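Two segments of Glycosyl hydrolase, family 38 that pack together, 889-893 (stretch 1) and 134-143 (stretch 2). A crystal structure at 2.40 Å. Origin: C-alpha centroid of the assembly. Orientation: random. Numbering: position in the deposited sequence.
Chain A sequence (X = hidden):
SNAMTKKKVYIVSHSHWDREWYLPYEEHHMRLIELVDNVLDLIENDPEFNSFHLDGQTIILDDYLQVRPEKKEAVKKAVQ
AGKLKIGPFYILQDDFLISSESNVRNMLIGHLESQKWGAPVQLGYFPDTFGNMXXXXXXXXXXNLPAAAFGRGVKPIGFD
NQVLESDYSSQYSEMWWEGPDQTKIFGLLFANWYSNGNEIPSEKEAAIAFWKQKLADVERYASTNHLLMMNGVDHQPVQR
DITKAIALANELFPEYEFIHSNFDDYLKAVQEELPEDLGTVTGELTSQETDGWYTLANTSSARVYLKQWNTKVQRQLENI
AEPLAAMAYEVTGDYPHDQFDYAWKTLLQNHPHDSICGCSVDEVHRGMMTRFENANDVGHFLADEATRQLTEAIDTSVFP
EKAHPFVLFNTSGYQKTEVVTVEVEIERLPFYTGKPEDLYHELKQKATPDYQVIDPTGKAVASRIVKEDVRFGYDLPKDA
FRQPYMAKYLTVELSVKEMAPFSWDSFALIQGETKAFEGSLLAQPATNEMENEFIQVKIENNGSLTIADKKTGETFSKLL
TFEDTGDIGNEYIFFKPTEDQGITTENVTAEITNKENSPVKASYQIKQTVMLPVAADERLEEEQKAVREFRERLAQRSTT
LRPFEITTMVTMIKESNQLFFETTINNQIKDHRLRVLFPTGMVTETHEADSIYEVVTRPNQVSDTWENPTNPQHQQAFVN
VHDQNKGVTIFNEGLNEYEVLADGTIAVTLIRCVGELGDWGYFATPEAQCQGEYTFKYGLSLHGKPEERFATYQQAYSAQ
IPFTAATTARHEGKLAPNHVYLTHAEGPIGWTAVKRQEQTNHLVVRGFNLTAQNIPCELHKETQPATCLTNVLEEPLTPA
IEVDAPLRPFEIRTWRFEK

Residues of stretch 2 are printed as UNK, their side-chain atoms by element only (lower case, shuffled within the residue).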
# COMPACT_ATOMS: atom_id res chain seq x y z
N PRO A 889 40.66 6.68 13.76
CA PRO A 889 39.90 5.52 14.26
C PRO A 889 38.41 5.80 14.31
O PRO A 889 37.96 6.79 14.90
CB PRO A 889 40.48 5.28 15.65
CG PRO A 889 41.28 6.51 15.98
CD PRO A 889 41.77 7.02 14.67
N PHE A 890 37.63 4.91 13.69
CA PHE A 890 36.17 4.99 13.67
C PHE A 890 35.68 6.28 13.03
O PHE A 890 34.57 6.75 13.32
CB PHE A 890 35.58 4.83 15.07
CG PHE A 890 36.04 3.59 15.79
CD1 PHE A 890 35.56 2.35 15.42
CD2 PHE A 890 36.95 3.67 16.83
CE1 PHE A 890 35.97 1.20 16.08
CE2 PHE A 890 37.37 2.53 17.50
CZ PHE A 890 36.88 1.30 17.12
N GLU A 891 36.48 6.87 12.15
CA GLU A 891 36.08 8.09 11.47
C GLU A 891 35.15 7.76 10.30
O GLU A 891 35.37 6.80 9.57
CB GLU A 891 37.30 8.86 10.95
CG GLU A 891 36.96 10.23 10.40
CD GLU A 891 38.06 10.81 9.54
OE1 GLU A 891 37.76 11.30 8.44
OE2 GLU A 891 39.23 10.78 9.98
N ILE A 892 34.11 8.57 10.14
CA ILE A 892 33.22 8.50 8.99
C ILE A 892 33.66 9.61 8.04
O ILE A 892 33.34 10.79 8.25
CB ILE A 892 31.75 8.65 9.39
CG1 ILE A 892 31.40 7.66 10.51
CG2 ILE A 892 30.85 8.42 8.19
CD1 ILE A 892 30.05 7.92 11.13
N ARG A 893 34.39 9.25 7.00
CA ARG A 893 34.95 10.22 6.07
C ARG A 893 34.10 10.28 4.80
O ARG A 893 33.68 9.25 4.26
CB ARG A 893 36.40 9.87 5.72
CG ARG A 893 37.08 10.90 4.83
CD ARG A 893 38.58 10.71 4.82
NE ARG A 893 39.18 11.01 6.11
CZ ARG A 893 40.49 10.96 6.36
NH1 ARG A 893 41.33 10.61 5.40
NH2 ARG A 893 40.95 11.25 7.57
N UNK A 134 26.33 3.57 18.88
CA UNK A 134 27.54 4.10 19.49
C UNK A 134 28.12 5.29 18.75
O UNK A 134 28.75 6.16 19.37
N UNK A 135 27.91 5.37 17.44
CA UNK A 135 28.45 6.45 16.63
C UNK A 135 27.58 7.70 16.62
O UNK A 135 27.79 8.57 15.78
c UNK A 135 31.19 5.87 14.90
n UNK A 135 32.19 5.29 14.24
c UNK A 135 29.89 5.09 14.99
c UNK A 135 28.67 5.97 15.19
o UNK A 135 31.29 6.99 15.40
N UNK A 136 26.62 7.81 17.54
CA UNK A 136 25.75 8.98 17.58
C UNK A 136 26.52 10.29 17.70
O UNK A 136 26.21 11.23 16.95
c UNK A 136 24.71 8.84 18.70
c UNK A 136 23.72 9.99 18.64
o UNK A 136 24.02 7.60 18.56
N UNK A 137 27.50 10.44 18.60
CA UNK A 137 28.20 11.74 18.70
C UNK A 137 28.86 12.17 17.40
O UNK A 137 28.74 13.34 17.01
c UNK A 137 29.22 11.51 19.81
c UNK A 137 28.66 10.41 20.62
c UNK A 137 27.97 9.51 19.65
N UNK A 138 29.56 11.26 16.72
CA UNK A 138 30.20 11.63 15.46
C UNK A 138 29.18 11.96 14.39
O UNK A 138 29.36 12.90 13.61
n UNK A 138 32.48 8.53 13.67
c UNK A 138 31.94 10.89 13.75
c UNK A 138 32.78 9.75 13.23
o UNK A 138 33.70 9.96 12.43
c UNK A 138 31.14 10.52 14.99
N UNK A 139 28.08 11.20 14.33
CA UNK A 139 27.06 11.45 13.32
C UNK A 139 26.32 12.75 13.59
O UNK A 139 25.94 13.47 12.66
c UNK A 139 26.09 10.27 13.24
c UNK A 139 24.53 8.34 11.23
s UNK A 139 25.55 7.64 12.53
c UNK A 139 26.73 8.97 12.79
N UNK A 140 26.09 13.08 14.87
CA UNK A 140 25.51 14.38 15.21
C UNK A 140 26.45 15.51 14.81
O UNK A 140 26.03 16.49 14.19
c UNK A 140 24.12 13.50 17.19
s UNK A 140 22.61 13.60 16.22
c UNK A 140 25.20 14.45 16.71
c UNK A 140 22.51 11.92 15.61
N UNK A 141 27.74 15.37 15.14
CA UNK A 141 28.71 16.41 14.82
C UNK A 141 28.88 16.56 13.32
O UNK A 141 29.04 17.68 12.81
c UNK A 141 30.05 16.10 15.49
n UNK A 141 30.22 17.39 18.47
c UNK A 141 29.94 17.88 17.27
c UNK A 141 30.73 17.30 16.10
o UNK A 141 29.10 18.76 17.08
N UNK A 142 28.84 15.45 12.58
CA UNK A 142 28.93 15.49 11.13
C UNK A 142 27.66 16.01 10.47
O UNK A 142 27.60 16.07 9.24
c UNK A 142 29.26 14.10 10.57
c UNK A 142 31.68 14.58 10.13
c UNK A 142 30.86 12.22 10.12
c UNK A 142 30.69 13.60 10.74
N UNK A 143 26.64 16.38 11.25
CA UNK A 143 25.44 17.00 10.71
C UNK A 143 25.17 18.36 11.35
O UNK A 143 24.03 18.84 11.30
c UNK A 143 24.23 16.08 10.88

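Position 134 has backbone atoms alone, with no side-chain atom, and nothing of it reaches stretch 1; it is Gly-134. Position 135 carries three carbons in a row, the third bearing one oxygen and one nitrogen. This planar end is a carboxamide, and its nitrogen lies 2.9 Å from the O of Phe-890, so the residue is Gln-135. Its NE2 is the donor, with an N-H...O angle of 161°, and approaches the Phe-890 ring obliquely. Both chi1 and chi2 are m, which folds the chain so that the amide meets the loop. The residue occupies the N-cap position, right before the helix.

At position 136 one carbon carries an oxygen and a second carbon, the branched pattern of Thr-136; it has no contact with stretch 1. Position 137 has three carbons that close a ring onto the backbone N, which identifies Pro-137, also out of reach.

Position 138 repeats the pattern of three carbons with a terminal oxygen and nitrogen, but here the chain is extended. The oxygen lies 2.7 Å from the N of Ile-892 and the nitrogen 2.8 Å from the O of Phe-890. One acceptor and one donor on the same carbon make this Gln-138. With chi1 and chi2 both t, its amide reaches the backbone of stretch 1.

Position 139 is an unbranched chain of two carbons, a sulfur and a final carbon, hence Met-139. Its CG lies 3.9 Å from CD1 of Ile-892, an apolar contact made although its CA-to-CB bond points sideways. Position 140 has the same unbranched, sulfur-containing chain and is Met-140, but stays clear of stretch 1. Three carbons with an amide end at position 141 give Gln-141, likewise without contact. Position 142 has four carbons, forked at the second, which is Leu-142; its CD1 lies 3.8 Å from CB of Ile-892 and 3.4 Å from O of the same residue. A single carbon at position 143 marks Ala-143, which is out of reach.

The contact combines a polar clamp on the backbone with a small apolar patch, burying 272 Å² in total. The O of Phe-890 accepts from two amides, Gln-135 NE2 and Gln-138 NE2, while Gln-138 OE1 accepts from the N of Ile-892 at 159°. Gln-138 thus bonds to backbone atoms of residues two apart, much as a neighboring strand might. The glutamines are also tied to each other, since Gln-138 NE2 donates to Gln-135 OE1 at 2.6 Å, although the 131° angle is less straight. Ile-892, whose CA-to-CB bond points toward the helix, has the largest covered area of any residue here and packs against Met-139 and Leu-142. Helical spacing explains the pattern: positions 135, 138, 139 and 142 fall on one side of the helical turn, and Leu-142 N donates to Gln-138 O at 2.8 Å. Meanwhile Arg-893 points away and pairs with Glu-891 in a salt bridge, Arg-893 NE to Glu-891 OE1 being 2.7 Å.

Stretch 2 134-143: GQTPQMMQLA
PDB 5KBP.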